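Local coordinates for protein escJ (Escherichia coli, PDB 1YJ7) that probably forms, as a lipoprotein of the YscJ family, part of the membrane-associated ring platform on which the type III secretion system assembles, at residues V126-P132 and V161-S167; L20-V26 and R49-L54; S122-V126 and L154-S160. The protein carries 3 engineered substitutions. All coordinates share one frame. Residues are numbered along the deposited sequence.

Interaction 1 (V126-P132 and V161-S167)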
# COMPACT_ATOMS: atom_id res chain seq x y z
N VAL D 126 29.76 1.62 -3.83
CA VAL D 126 30.10 3.00 -4.14
C VAL D 126 29.50 3.37 -5.48
O VAL D 126 29.82 2.76 -6.50
CB VAL D 126 31.62 3.19 -4.21
CG1 VAL D 126 31.97 4.66 -4.48
CG2 VAL D 126 32.25 2.72 -2.92
N LEU D 127 28.62 4.37 -5.46
CA LEU D 127 28.03 4.92 -6.68
C LEU D 127 28.53 6.35 -6.85
O LEU D 127 28.46 7.17 -5.92
CB LEU D 127 26.51 4.93 -6.59
CG LEU D 127 25.77 5.57 -7.77
CD1 LEU D 127 26.00 4.81 -9.07
CD2 LEU D 127 24.30 5.66 -7.44
N VAL D 128 29.10 6.62 -8.01
CA VAL D 128 29.65 7.94 -8.32
C VAL D 128 28.97 8.47 -9.57
O VAL D 128 28.90 7.81 -10.60
CB VAL D 128 31.17 7.89 -8.55
CG1 VAL D 128 31.74 9.28 -8.89
CG2 VAL D 128 31.87 7.29 -7.34
N ILE D 129 28.45 9.69 -9.47
CA ILE D 129 27.84 10.36 -10.60
C ILE D 129 28.83 11.40 -11.08
O ILE D 129 29.33 12.20 -10.28
CB ILE D 129 26.52 11.06 -10.20
CG1 ILE D 129 25.51 10.11 -9.55
CG2 ILE D 129 25.89 11.71 -11.46
CD1 ILE D 129 25.23 8.78 -10.35
N SER D 130 29.13 11.39 -12.37
CA SER D 130 30.02 12.37 -12.95
C SER D 130 29.32 13.41 -13.81
O SER D 130 28.20 13.23 -14.28
CB SER D 130 31.09 11.67 -13.79
OG SER D 130 30.60 11.35 -15.08
N SER D 131 30.03 14.51 -14.01
CA SER D 131 29.66 15.47 -15.05
C SER D 131 29.53 14.70 -16.38
O SER D 131 30.31 13.78 -16.64
CB SER D 131 30.71 16.56 -15.18
OG SER D 131 31.12 17.03 -13.90
N PRO D 132 28.61 15.11 -17.23
CA PRO D 132 28.48 14.48 -18.55
C PRO D 132 29.73 14.62 -19.42
O PRO D 132 29.96 13.79 -20.31
CB PRO D 132 27.29 15.22 -19.19
CG PRO D 132 26.61 15.97 -18.10
CD PRO D 132 27.60 16.18 -17.02
N VAL D 161 32.26 -0.49 -7.43
CA VAL D 161 32.20 0.90 -7.87
C VAL D 161 31.41 0.97 -9.17
O VAL D 161 31.71 0.26 -10.15
CB VAL D 161 33.61 1.52 -8.06
CG1 VAL D 161 33.52 2.97 -8.59
CG2 VAL D 161 34.36 1.46 -6.75
N VAL D 162 30.37 1.79 -9.17
CA VAL D 162 29.59 2.03 -10.37
C VAL D 162 29.66 3.52 -10.66
O VAL D 162 29.46 4.32 -9.76
CB VAL D 162 28.15 1.58 -10.18
CG1 VAL D 162 27.28 1.98 -11.36
CG2 VAL D 162 28.10 0.02 -9.96
N ILE D 163 29.98 3.85 -11.90
CA ILE D 163 30.06 5.26 -12.33
C ILE D 163 29.03 5.53 -13.42
O ILE D 163 28.89 4.77 -14.36
CB ILE D 163 31.51 5.66 -12.72
CG1 ILE D 163 32.05 4.84 -13.89
CG2 ILE D 163 32.46 5.54 -11.50
CD1 ILE D 163 33.35 5.38 -14.46
N LYS D 164 28.28 6.63 -13.28
CA LYS D 164 27.30 7.04 -14.26
C LYS D 164 27.40 8.54 -14.52
O LYS D 164 27.69 9.31 -13.62
CB LYS D 164 25.88 6.75 -13.76
CG LYS D 164 25.55 5.28 -13.51
CD LYS D 164 25.43 4.50 -14.82
CE LYS D 164 25.63 3.02 -14.59
NZ LYS D 164 25.20 2.18 -15.75
N SER D 165 27.21 8.93 -15.77
CA SER D 165 27.05 10.34 -16.15
C SER D 165 25.68 10.82 -15.69
O SER D 165 24.71 10.11 -15.81
CB SER D 165 27.16 10.48 -17.66
OG SER D 165 26.82 11.80 -18.08
N SER D 166 25.59 12.08 -15.23
CA SER D 166 24.30 12.62 -14.84
C SER D 166 23.34 12.67 -16.05
O SER D 166 22.11 12.69 -15.88
CB SER D 166 24.46 14.03 -14.24
OG SER D 166 24.91 14.93 -15.24
N SER D 167 23.90 12.71 -17.26
CA SER D 167 23.09 12.77 -18.49
C SER D 167 22.42 11.44 -18.85
O SER D 167 21.59 11.40 -19.77
CB SER D 167 23.88 13.34 -19.67
OG SER D 167 25.02 12.56 -20.01

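Interaction 2 (L20-V26 and R49-L54)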
# COMPACT_ATOMS: atom_id res chain seq x y z
N LEU D 20 14.75 22.14 -16.34
CA LEU D 20 14.37 20.95 -17.07
C LEU D 20 13.14 21.23 -17.94
O LEU D 20 13.11 20.86 -19.12
CB LEU D 20 14.10 19.80 -16.09
CG LEU D 20 13.47 18.52 -16.63
CD1 LEU D 20 14.37 17.87 -17.70
CD2 LEU D 20 13.22 17.59 -15.48
N LEU D 21 12.14 21.89 -17.36
CA LEU D 21 10.90 22.18 -18.08
C LEU D 21 11.14 23.18 -19.21
O LEU D 21 10.68 22.97 -20.33
CB LEU D 21 9.81 22.67 -17.13
CG LEU D 21 9.29 21.57 -16.18
CD1 LEU D 21 8.37 22.18 -15.17
CD2 LEU D 21 8.59 20.46 -16.94
N LEU D 22 11.91 24.23 -18.93
CA LEU D 22 12.21 25.25 -19.95
C LEU D 22 12.97 24.65 -21.13
O LEU D 22 12.73 25.03 -22.29
CB LEU D 22 13.00 26.41 -19.34
CG LEU D 22 12.23 27.35 -18.44
CD1 LEU D 22 13.18 28.33 -17.78
CD2 LEU D 22 11.12 28.09 -19.19
N SER D 23 13.84 23.69 -20.86
CA SER D 23 14.64 23.06 -21.90
C SER D 23 13.79 22.16 -22.80
O SER D 23 14.22 21.80 -23.90
CB SER D 23 15.82 22.30 -21.31
OG SER D 23 15.39 21.10 -20.70
N ASN D 24 12.60 21.80 -22.33
CA ASN D 24 11.62 21.04 -23.09
C ASN D 24 10.51 21.91 -23.64
O ASN D 24 9.44 21.42 -24.04
CB ASN D 24 11.01 19.94 -22.21
CG ASN D 24 11.94 18.77 -22.05
OD1 ASN D 24 11.99 17.90 -22.91
ND2 ASN D 24 12.70 18.75 -20.96
N ASP D 25 10.73 23.22 -23.64
CA ASP D 25 9.78 24.17 -24.21
C ASP D 25 8.42 24.16 -23.51
O ASP D 25 7.37 24.36 -24.12
CB ASP D 25 9.70 23.92 -25.72
CG ASP D 25 11.09 23.90 -26.35
OD1 ASP D 25 11.86 24.85 -26.06
OD2 ASP D 25 11.53 22.99 -27.10
N VAL D 26 8.45 23.92 -22.20
CA VAL D 26 7.29 24.07 -21.35
C VAL D 26 7.35 25.45 -20.70
O VAL D 26 8.35 25.79 -20.09
CB VAL D 26 7.25 23.00 -20.23
CG1 VAL D 26 6.11 23.28 -19.23
CG2 VAL D 26 7.12 21.63 -20.84
N ARG D 49 2.07 17.34 -19.89
CA ARG D 49 3.42 17.20 -20.40
C ARG D 49 4.44 17.50 -19.30
O ARG D 49 5.44 16.79 -19.16
CB ARG D 49 3.62 18.12 -21.61
CG ARG D 49 4.93 17.93 -22.35
CD ARG D 49 4.88 18.47 -23.77
NE ARG D 49 4.60 19.92 -23.80
CZ ARG D 49 5.51 20.87 -24.06
NH1 ARG D 49 6.77 20.57 -24.31
NH2 ARG D 49 5.14 22.14 -24.05
N ALA D 50 4.17 18.52 -18.49
CA ALA D 50 5.07 18.91 -17.41
C ALA D 50 5.21 17.81 -16.36
O ALA D 50 6.30 17.49 -15.93
CB ALA D 50 4.62 20.19 -16.76
N ILE D 51 4.08 17.25 -15.93
CA ILE D 51 4.10 16.18 -14.96
C ILE D 51 4.81 14.93 -15.50
O ILE D 51 5.52 14.24 -14.75
CB ILE D 51 2.64 15.90 -14.50
CG1 ILE D 51 2.11 17.11 -13.72
CG2 ILE D 51 2.58 14.64 -13.62
CD1 ILE D 51 2.93 17.54 -12.53
N THR D 52 4.64 14.64 -16.78
CA THR D 52 5.32 13.49 -17.40
C THR D 52 6.84 13.69 -17.33
O THR D 52 7.57 12.80 -16.91
CB THR D 52 4.86 13.29 -18.85
OG1 THR D 52 3.45 13.01 -18.89
CG2 THR D 52 5.54 12.05 -19.49
N ILE D 53 7.28 14.87 -17.73
CA ILE D 53 8.71 15.20 -17.72
C ILE D 53 9.26 15.15 -16.31
O ILE D 53 10.31 14.55 -16.08
CB ILE D 53 8.96 16.62 -18.36
CG1 ILE D 53 8.70 16.56 -19.86
CG2 ILE D 53 10.42 17.08 -18.10
CD1 ILE D 53 8.49 17.92 -20.51
N LEU D 54 8.55 15.73 -15.34
CA LEU D 54 9.04 15.69 -13.97
C LEU D 54 9.05 14.26 -13.43
O LEU D 54 10.03 13.84 -12.81
CB LEU D 54 8.23 16.58 -13.07
CG LEU D 54 8.32 18.07 -13.41
CD1 LEU D 54 7.37 18.84 -12.50
CD2 LEU D 54 9.74 18.59 -13.31

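Interaction 3 (S122-V126 and L154-S160)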
# COMPACT_ATOMS: atom_id res chain seq x y z
N SER D 122 34.67 -7.07 5.56
CA SER D 122 33.87 -5.94 5.13
C SER D 122 33.56 -5.96 3.61
O SER D 122 34.17 -6.68 2.81
CB SER D 122 34.55 -4.62 5.54
OG SER D 122 34.71 -4.49 6.96
N SER D 123 32.59 -5.16 3.22
CA SER D 123 32.37 -4.87 1.81
C SER D 123 31.84 -3.44 1.70
O SER D 123 31.45 -2.83 2.68
CB SER D 123 31.38 -5.88 1.20
OG SER D 123 30.11 -5.73 1.79
N ALA D 124 31.86 -2.90 0.49
CA ALA D 124 31.39 -1.53 0.27
C ALA D 124 30.80 -1.39 -1.10
O ALA D 124 31.30 -1.94 -2.05
CB ALA D 124 32.54 -0.56 0.42
N ALA D 125 29.71 -0.63 -1.18
CA ALA D 125 29.09 -0.25 -2.45
C ALA D 125 29.29 1.23 -2.65
O ALA D 125 28.99 2.00 -1.75
CB ALA D 125 27.62 -0.56 -2.39
N VAL D 126 29.76 1.62 -3.83
CA VAL D 126 30.10 3.00 -4.14
C VAL D 126 29.50 3.37 -5.48
O VAL D 126 29.82 2.76 -6.50
CB VAL D 126 31.62 3.19 -4.21
CG1 VAL D 126 31.97 4.66 -4.48
CG2 VAL D 126 32.25 2.72 -2.92
N LEU D 154 38.90 -4.24 4.68
CA LEU D 154 38.22 -4.20 3.40
C LEU D 154 39.19 -4.58 2.29
O LEU D 154 40.29 -4.03 2.19
CB LEU D 154 37.61 -2.79 3.19
CG LEU D 154 36.73 -2.52 1.98
CD1 LEU D 154 35.53 -3.45 1.96
CD2 LEU D 154 36.27 -1.06 1.99
N LYS D 155 38.81 -5.55 1.47
CA LYS D 155 39.58 -5.95 0.31
C LYS D 155 38.97 -5.39 -0.97
O LYS D 155 37.75 -5.21 -1.05
CB LYS D 155 39.63 -7.48 0.19
CG LYS D 155 40.29 -8.18 1.37
CD LYS D 155 40.04 -9.69 1.28
CE LYS D 155 40.92 -10.49 2.25
NZ LYS D 155 41.14 -11.88 1.75
N LEU D 156 39.82 -5.17 -1.96
CA LEU D 156 39.44 -4.67 -3.29
C LEU D 156 38.31 -5.46 -3.94
O LEU D 156 37.41 -4.89 -4.55
CB LEU D 156 40.65 -4.73 -4.23
CG LEU D 156 41.33 -3.47 -4.78
CD1 LEU D 156 41.10 -2.22 -3.94
CD2 LEU D 156 42.81 -3.72 -4.99
N GLU D 157 38.38 -6.79 -3.83
CA GLU D 157 37.40 -7.67 -4.45
C GLU D 157 35.98 -7.48 -3.88
O GLU D 157 35.01 -7.88 -4.52
CB GLU D 157 37.82 -9.15 -4.34
CG GLU D 157 37.69 -9.72 -2.93
CD GLU D 157 38.58 -10.94 -2.68
OE1 GLU D 157 38.11 -12.08 -2.93
OE2 GLU D 157 39.74 -10.77 -2.24
N ASN D 158 35.87 -6.88 -2.69
CA ASN D 158 34.59 -6.66 -2.04
C ASN D 158 34.17 -5.18 -2.05
O ASN D 158 33.40 -4.76 -1.20
CB ASN D 158 34.62 -7.20 -0.61
CG ASN D 158 34.96 -8.69 -0.55
OD1 ASN D 158 35.81 -9.12 0.24
ND2 ASN D 158 34.35 -9.46 -1.43
N ILE D 159 34.67 -4.42 -3.01
CA ILE D 159 34.21 -3.05 -3.25
C ILE D 159 33.61 -2.98 -4.65
O ILE D 159 34.29 -3.28 -5.63
CB ILE D 159 35.37 -2.02 -3.10
CG1 ILE D 159 36.02 -2.12 -1.73
CG2 ILE D 159 34.84 -0.59 -3.33
CD1 ILE D 159 37.34 -1.39 -1.63
N SER D 160 32.35 -2.58 -4.74
CA SER D 160 31.70 -2.40 -6.01
C SER D 160 31.70 -0.90 -6.29
O SER D 160 31.22 -0.14 -5.46
CB SER D 160 30.27 -2.94 -5.96
OG SER D 160 29.76 -3.09 -7.27
O HOH W 1 36.77 -7.38 2.36

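Interaction 1 (V126-P132 and V161-S167)
Strands 126-130 and 161-165 run side by side in parallel, their axes 4.6 Å apart at closest approach and inclined by 23°. Val126 pairs with Val161, and the register continues unbroken to Ser130 and Ser165. As in parallel pairing, N and O of a residue bond to residues two apart on the other strand: Val162 N donates to Val126 O (2.9 Å), Val128 N to Val162 O (2.9 Å), Lys164 N to Val128 O (3.0 Å) and Ser130 N to Lys164 O (2.8 Å). Ser166 N to Ser130 O (3.0 Å) extends the ladder just past the strand ends. These are the two parallel strands of a beta-alpha-beta unit, connected through helix 140-150, which meets Val126, Val161 and Ile163 on one face, where Val128 lies against Leu136. Val128 CB is 4.0 Å from Ile163 CG2. The other face carries Leu127, Ile129, Val162 and Lys164 and packs against a second subunit; here Leu127 CD1 reaches Val162 CG1 (3.9 Å) and Ile129 CD1 meets Lys164 CB (4.0 Å), while the lysine amine extends to Gln169. Pro132, beyond its strand, brings CA within 3.2 Å of Ser165 OG and CD within 3.5 Å of Ser166 OG.

Interaction 2 (L20-V26 and R49-L54)
Arg49 reaches from one helix to the C-terminal end of another, where its guanidinium meets two successive backbone carbonyls. Arg49 NH2 donates to Asp25 O (3.1 Å, nearly linear), and its NH1 makes a weak, bent bond to Asn24 O (2.8 Å). Both oxygens lie near the guanidinium plane, whereas Val26 CG2 sits over one face, 3.6 Å from Arg49 NH1. Asp46 forms a salt bridge with the same arginine. The carbonyls are accessible because helix 11-23 finishes here in a Schellman motif: Asp25, with positive phi, is the C-prime residue, Val26 N bonds to Leu21 O (3.1 Å) and Asp25 N to Leu22 O (3.0 Å). Asn24 ND2 and Ser23 OG each donate to Leu20 O at 2.8 Å. The N-terminal part of the chain follows a beta-alpha-beta-beta-alpha order (3-9, 11-23, 28-32, 38-42, 47-56), both helices packing on the antiparallel sheet, consistent with the ring-building motif of this family. The rest of the contact is largely apolar. Ile53, which buries the most area, touches Leu20 on the helix (CG2 to Leu20 CG, 3.7 Å) and, just beyond it, Asn24 (CD1 to Asn24 CB, 3.6 Å) and Val26 (CD1 to Val26 CG2, 4.0 Å). The small Ala50 lets Leu21 CD2 come within 3.9 Å of its CA, and Leu54 CD2 lies 4.2 Å from both Leu21 CG and Leu20 CD2.

Interaction 3 (S122-V126 and L154-S160)
Leu154, in the t,p rotamer, turns its end toward strand 123-126, placing CD1 3.5 Å from Ser123 CA and CD2 4.1 Å from Ala124 CB. The short Ala124 side chain leaves room for this leucine and for Ile159, whose m,t conformation brings CG1 to 4.4 Å from Ala124 CB and CG2 to 4.2 Å from Val126 CG2. Asn158 points its CB toward the facing segment, 3.5 Å from Ser122 O, and its m rotamer carries OD1 to a water at 2.9 Å; the same water lies 2.7 Å from Ser122 O and accepts from Lys155 N (2.9 Å), bridging Ser122 to the turn at Lys155 and Asn158. Ser123, with chi1 p, directs its hydroxyl to Asn149 of the second subunit and to Asn113. Within these segments the backbone bonds run from Ala124 N to Asn158 O (2.9 Å) through Ser160 N to Ala124 O (3.0 Å) and Val126 N to Ser160 O (2.8 Å), the parallel ladder of a beta-alpha-beta unit at the point where the chain returns from helix 140-150 into its second strand.

Interactions 1 and 3 hold the same pair of parallel strands, 123-130 and 159-165, share Val126 and have centres about 17 Å apart. Interaction 3 is the more buried, at the end where the strands begin; interaction 1 continues the ladder to an exposed, serine-rich end. Both rely on backbone hydrogen bonds and touch the second subunit. Interaction 2 belongs to the other end of the chain, its centre about 23 Å from that of interaction 1 and 39 Å from that of interaction 3. There two helices meet through aliphatic side chains, buried toward strand 3-9, while an exposed arginine supplies the polar bonds at the exposed edge of the contact.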